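Local atomic coordinates of Lmaj004144AAA protein (Leishmania major, PDB entry 1Y63), a protein that probably catalyses reversible phosphate transfer between nucleoside triphosphates and monophosphates, hydrolyses ATP and assists late maturation of 18S rRNA in small ribosomal subunits. Residues V42-T53 / I64-F75. Sequence-based numbering, arbitrary orientation.
Sequences VGKLVKENHFYT and IEEKDEDRLLDF
The F51 ring fills much of the space between helix 42-48 and helix 66-75, whose axes come no closer than 10.9 Å, and shows how one ring can join two helices; L72 CD2 also reaches V42 CG1. F51 CG lies anti to the carbonyl carbon (chi1 -67°), which turns the ring toward L72 and F75. From CB, 3.9 Å from D68 O, the side chain passes between the helices: CG comes over the backbone of L72, CD1 and CE1 touch R71 CB, CD2 and CE2 run along L72 CD1, and CZ ends 3.7 Å from F75 CB. L72 CA makes a CH-pi contact with one ring face, while N49 CB covers the opposite face. The far edge points at the face of F75 in an offset edge-to-face pair, planes 67° apart.

Beyond F51, T53 OG1 donates to the syn lone pair of D68 OD2 (2.7 Å) and accepts from K67 NZ (2.9 Å). The same OD2 receives E65 N on its anti side. A Schellman motif, with H50 at positive phi as its C-prime residue, ends helix 42-48. The two helices form a helical insertion linking strands 37-41 and 85-89, probably corresponding to the NMP-binding region of adenylate kinases.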
loop_
_atom_site.group_PDB
_atom_site.type_symbol
_atom_site.label_atom_id
_atom_site.label_comp_id
_atom_site.label_asym_id
_atom_site.label_seq_id
_atom_site.Cartn_x
_atom_site.Cartn_y
_atom_site.Cartn_z
ATOM N N VAL A 42 4.177 -3.037 -5.720
ATOM C CA VAL A 42 5.511 -3.377 -5.233
ATOM C C VAL A 42 5.761 -4.881 -5.123
ATOM O O VAL A 42 6.883 -5.351 -5.381
ATOM C CB VAL A 42 5.760 -2.642 -3.893
ATOM C CG1 VAL A 42 7.101 -3.033 -3.292
ATOM C CG2 VAL A 42 5.682 -1.159 -4.138
ATOM N N GLY A 43 4.737 -5.653 -4.761
ATOM C CA GLY A 43 4.903 -7.108 -4.720
ATOM C C GLY A 43 5.351 -7.704 -6.063
ATOM O O GLY A 43 6.137 -8.666 -6.111
ATOM N N LYS A 44 4.848 -7.149 -7.162
ATOM C CA LYS A 44 5.268 -7.565 -8.500
ATOM C C LYS A 44 6.722 -7.178 -8.746
ATOM O O LYS A 44 7.493 -7.962 -9.286
ATOM C CB LYS A 44 4.338 -6.990 -9.565
ATOM C CG LYS A 44 2.960 -7.654 -9.566
ATOM C CD LYS A 44 2.150 -7.266 -10.799
ATOM C CE LYS A 44 0.884 -8.110 -10.916
ATOM N NZ LYS A 44 0.263 -7.962 -12.263
ATOM N N LEU A 45 7.135 -5.996 -8.285
ATOM C CA LEU A 45 8.542 -5.608 -8.438
ATOM C C LEU A 45 9.446 -6.558 -7.687
ATOM O O LEU A 45 10.501 -6.964 -8.179
ATOM C CB LEU A 45 8.785 -4.186 -7.931
ATOM C CG LEU A 45 7.996 -3.115 -8.669
ATOM C CD1 LEU A 45 8.248 -1.763 -8.027
ATOM C CD2 LEU A 45 8.346 -3.078 -10.140
ATOM N N VAL A 46 9.036 -6.907 -6.475
ATOM C CA VAL A 46 9.826 -7.815 -5.632
ATOM C C VAL A 46 10.003 -9.177 -6.321
ATOM O O VAL A 46 11.107 -9.730 -6.354
ATOM C CB VAL A 46 9.192 -7.924 -4.215
ATOM C CG1 VAL A 46 9.834 -9.028 -3.390
ATOM C CG2 VAL A 46 9.290 -6.601 -3.500
ATOM N N LYS A 47 8.918 -9.727 -6.863
ATOM C CA LYS A 47 8.962 -10.990 -7.620
ATOM C C LYS A 47 9.833 -10.877 -8.857
ATOM O O LYS A 47 10.709 -11.733 -9.120
ATOM C CB LYS A 47 7.543 -11.386 -8.059
ATOM C CG LYS A 47 7.454 -12.671 -8.894
ATOM C CD LYS A 47 6.007 -12.960 -9.315
ATOM C CE LYS A 47 5.926 -14.006 -10.405
ATOM N NZ LYS A 47 6.410 -15.337 -9.951
ATOM N N GLU A 48 9.572 -9.848 -9.653
ATOM C CA GLU A 48 10.214 -9.732 -10.965
ATOM C C GLU A 48 11.726 -9.573 -10.860
ATOM O O GLU A 48 12.460 -10.026 -11.718
ATOM C CB GLU A 48 9.649 -8.528 -11.728
ATOM C CG GLU A 48 8.257 -8.756 -12.288
ATOM C CD GLU A 48 7.451 -7.469 -12.492
ATOM O OE1 GLU A 48 8.026 -6.363 -12.395
ATOM O OE2 GLU A 48 6.218 -7.571 -12.733
ATOM N N ASN A 49 12.169 -8.891 -9.800
ATOM C CA ASN A 49 13.570 -8.564 -9.635
ATOM C C ASN A 49 14.268 -9.378 -8.566
ATOM O O ASN A 49 15.412 -9.068 -8.220
ATOM C CB ASN A 49 13.698 -7.086 -9.313
ATOM C CG ASN A 49 13.283 -6.202 -10.459
ATOM O OD1 ASN A 49 14.064 -6.035 -11.443
ATOM N ND2 ASN A 49 12.088 -5.656 -10.395
ATOM N N HIS A 50 13.593 -10.402 -8.042
ATOM C CA HIS A 50 14.173 -11.243 -7.004
ATOM C C HIS A 50 14.699 -10.355 -5.848
ATOM O O HIS A 50 15.799 -10.561 -5.335
ATOM C CB HIS A 50 15.277 -12.152 -7.630
ATOM C CG HIS A 50 15.346 -13.537 -7.053
ATOM N ND1 HIS A 50 16.067 -13.834 -5.915
ATOM C CD2 HIS A 50 14.831 -14.712 -7.488
ATOM C CE1 HIS A 50 15.970 -15.126 -5.657
ATOM N NE2 HIS A 50 15.224 -15.682 -6.596
ATOM N N PHE A 51 13.919 -9.345 -5.440
ATOM C CA PHE A 51 14.305 -8.498 -4.295
ATOM C C PHE A 51 13.933 -9.223 -2.998
ATOM O O PHE A 51 13.170 -8.708 -2.170
ATOM C CB PHE A 51 13.611 -7.137 -4.323
ATOM C CG PHE A 51 14.019 -6.229 -5.462
ATOM C CD1 PHE A 51 15.334 -6.175 -5.926
ATOM C CD2 PHE A 51 13.067 -5.394 -6.034
ATOM C CE1 PHE A 51 15.688 -5.305 -6.946
ATOM C CE2 PHE A 51 13.411 -4.505 -7.041
ATOM C CZ PHE A 51 14.719 -4.473 -7.506
ATOM N N TYR A 52 14.458 -10.432 -2.848
ATOM C CA TYR A 52 14.226 -11.249 -1.641
ATOM C C TYR A 52 15.312 -12.294 -1.548
ATOM O O TYR A 52 15.964 -12.585 -2.538
ATOM C CB TYR A 52 12.851 -11.917 -1.686
ATOM C CG TYR A 52 12.645 -12.868 -2.853
ATOM C CD1 TYR A 52 13.037 -14.206 -2.779
ATOM C CD2 TYR A 52 12.048 -12.436 -4.021
ATOM C CE1 TYR A 52 12.841 -15.069 -3.844
ATOM C CE2 TYR A 52 11.849 -13.289 -5.081
ATOM C CZ TYR A 52 12.231 -14.599 -4.988
ATOM O OH TYR A 52 12.010 -15.430 -6.064
ATOM N N THR A 53 15.508 -12.872 -0.367
ATOM C CA THR A 53 16.624 -13.814 -0.163
ATOM C C THR A 53 16.186 -15.258 -0.397
ATOM O O THR A 53 16.852 -16.000 -1.118
ATOM C CB THR A 53 17.256 -13.626 1.230
ATOM O OG1 THR A 53 17.917 -12.355 1.276
ATOM C CG2 THR A 53 18.289 -14.708 1.531
ATOM N N ILE A 64 12.825 -11.329 3.127
ATOM C CA ILE A 64 13.410 -10.093 2.627
ATOM C C ILE A 64 14.396 -9.572 3.657
ATOM O O ILE A 64 14.022 -9.262 4.788
ATOM C CB ILE A 64 12.322 -9.055 2.332
ATOM C CG1 ILE A 64 11.509 -9.534 1.118
ATOM C CG2 ILE A 64 12.936 -7.675 2.069
ATOM C CD1 ILE A 64 10.351 -8.668 0.736
ATOM N N GLU A 65 15.660 -9.505 3.261
ATOM C CA GLU A 65 16.731 -9.038 4.119
ATOM C C GLU A 65 17.063 -7.570 3.841
ATOM O O GLU A 65 16.512 -6.952 2.945
ATOM C CB GLU A 65 17.965 -9.928 3.925
ATOM C CG GLU A 65 17.736 -11.379 4.338
ATOM C CD GLU A 65 18.990 -12.231 4.254
ATOM O OE1 GLU A 65 19.810 -12.012 3.335
ATOM O OE2 GLU A 65 19.150 -13.131 5.105
ATOM N N GLU A 66 17.963 -7.006 4.636
ATOM C CA GLU A 66 18.307 -5.594 4.523
ATOM C C GLU A 66 18.734 -5.205 3.119
ATOM O O GLU A 66 18.302 -4.182 2.600
ATOM C CB GLU A 66 19.421 -5.240 5.528
ATOM C CG GLU A 66 19.875 -3.797 5.494
ATOM C CD GLU A 66 20.703 -3.393 6.704
ATOM O OE1 GLU A 66 20.804 -4.183 7.667
ATOM O OE2 GLU A 66 21.244 -2.265 6.690
ATOM N N LYS A 67 19.578 -6.028 2.504
ATOM C CA LYS A 67 20.092 -5.755 1.177
ATOM C C LYS A 67 18.984 -5.806 0.109
ATOM O O LYS A 67 19.041 -5.095 -0.883
ATOM C CB LYS A 67 21.195 -6.760 0.825
ATOM C CG LYS A 67 20.724 -8.227 0.814
ATOM C CD LYS A 67 21.831 -9.196 0.445
ATOM C CE LYS A 67 21.389 -10.640 0.651
ATOM N NZ LYS A 67 20.128 -10.975 -0.081
ATOM N N ASP A 68 18.009 -6.676 0.321
ATOM C CA ASP A 68 16.868 -6.817 -0.602
ATOM C C ASP A 68 16.020 -5.548 -0.576
ATOM O O ASP A 68 15.562 -5.062 -1.615
ATOM C CB ASP A 68 16.012 -8.021 -0.219
ATOM C CG ASP A 68 16.795 -9.330 -0.210
ATOM O OD1 ASP A 68 17.634 -9.563 -1.124
ATOM O OD2 ASP A 68 16.571 -10.129 0.729
ATOM N N GLU A 69 15.770 -5.023 0.622
ATOM C CA GLU A 69 15.099 -3.735 0.750
ATOM C C GLU A 69 15.867 -2.632 0.041
ATOM O O GLU A 69 15.284 -1.822 -0.669
ATOM C CB GLU A 69 14.897 -3.350 2.222
ATOM C CG GLU A 69 13.951 -4.255 2.976
ATOM C CD GLU A 69 13.587 -3.719 4.342
ATOM O OE1 GLU A 69 14.185 -2.703 4.761
ATOM O OE2 GLU A 69 12.712 -4.326 4.991
ATOM N N ASP A 70 17.188 -2.591 0.231
ATOM C CA ASP A 70 18.014 -1.550 -0.388
ATOM C C ASP A 70 17.868 -1.552 -1.896
ATOM O O ASP A 70 17.751 -0.505 -2.524
ATOM C CB ASP A 70 19.479 -1.758 -0.033
ATOM C CG ASP A 70 19.771 -1.501 1.444
ATOM O OD1 ASP A 70 18.949 -0.853 2.113
ATOM O OD2 ASP A 70 20.828 -1.948 1.934
ATOM N N ARG A 71 17.945 -2.742 -2.484
ATOM C CA ARG A 71 17.831 -2.878 -3.940
ATOM C C ARG A 71 16.480 -2.462 -4.452
ATOM O O ARG A 71 16.393 -1.846 -5.536
ATOM C CB ARG A 71 18.151 -4.317 -4.376
ATOM C CG ARG A 71 19.617 -4.632 -4.291
ATOM C CD ARG A 71 19.915 -6.128 -4.281
ATOM N NE ARG A 71 21.247 -6.400 -3.741
ATOM C CZ ARG A 71 21.626 -7.541 -3.165
ATOM N NH1 ARG A 71 20.778 -8.560 -3.016
ATOM N NH2 ARG A 71 22.862 -7.660 -2.721
ATOM N N LEU A 72 15.421 -2.830 -3.722
ATOM C CA LEU A 72 14.068 -2.382 -4.072
ATOM C C LEU A 72 13.998 -0.855 -4.072
ATOM O O LEU A 72 13.457 -0.244 -4.978
ATOM C CB LEU A 72 13.018 -2.970 -3.122
ATOM C CG LEU A 72 11.601 -2.413 -3.274
ATOM C CD1 LEU A 72 11.003 -2.725 -4.622
ATOM C CD2 LEU A 72 10.715 -2.935 -2.160
ATOM N N LEU A 73 14.508 -0.235 -3.014
ATOM C CA LEU A 73 14.467 1.225 -2.922
ATOM C C LEU A 73 15.245 1.902 -4.027
ATOM O O LEU A 73 14.788 2.902 -4.591
ATOM C CB LEU A 73 14.959 1.692 -1.553
ATOM C CG LEU A 73 14.183 1.197 -0.318
ATOM C CD1 LEU A 73 14.797 1.819 0.922
ATOM C CD2 LEU A 73 12.716 1.467 -0.323
ATOM N N ASP A 74 16.408 1.361 -4.391
ATOM C CA ASP A 74 17.182 1.945 -5.468
ATOM C C ASP A 74 16.419 1.857 -6.794
ATOM O O ASP A 74 16.506 2.769 -7.624
ATOM C CB ASP A 74 18.550 1.245 -5.607
ATOM C CG ASP A 74 19.518 1.566 -4.483
ATOM O OD1 ASP A 74 19.301 2.521 -3.720
ATOM O OD2 ASP A 74 20.537 0.843 -4.386
ATOM N N PHE A 75 15.697 0.746 -6.996
ATOM C CA PHE A 75 14.873 0.542 -8.182
ATOM C C PHE A 75 13.729 1.544 -8.233
ATOM O O PHE A 75 13.428 2.126 -9.298
ATOM C CB PHE A 75 14.344 -0.900 -8.198
ATOM C CG PHE A 75 13.631 -1.269 -9.461
ATOM C CD1 PHE A 75 12.275 -0.972 -9.612
ATOM C CD2 PHE A 75 14.302 -1.937 -10.477
ATOM C CE1 PHE A 75 11.610 -1.310 -10.801
ATOM C CE2 PHE A 75 13.627 -2.294 -11.675
ATOM C CZ PHE A 75 12.296 -1.978 -11.815
HETATM O O HOH W 1 17.839 -8.565 -3.575
HETATM O O HOH W 2 12.551 -5.992 -1.022
HETATM O O HOH W 3 18.788 -11.767 -2.953
#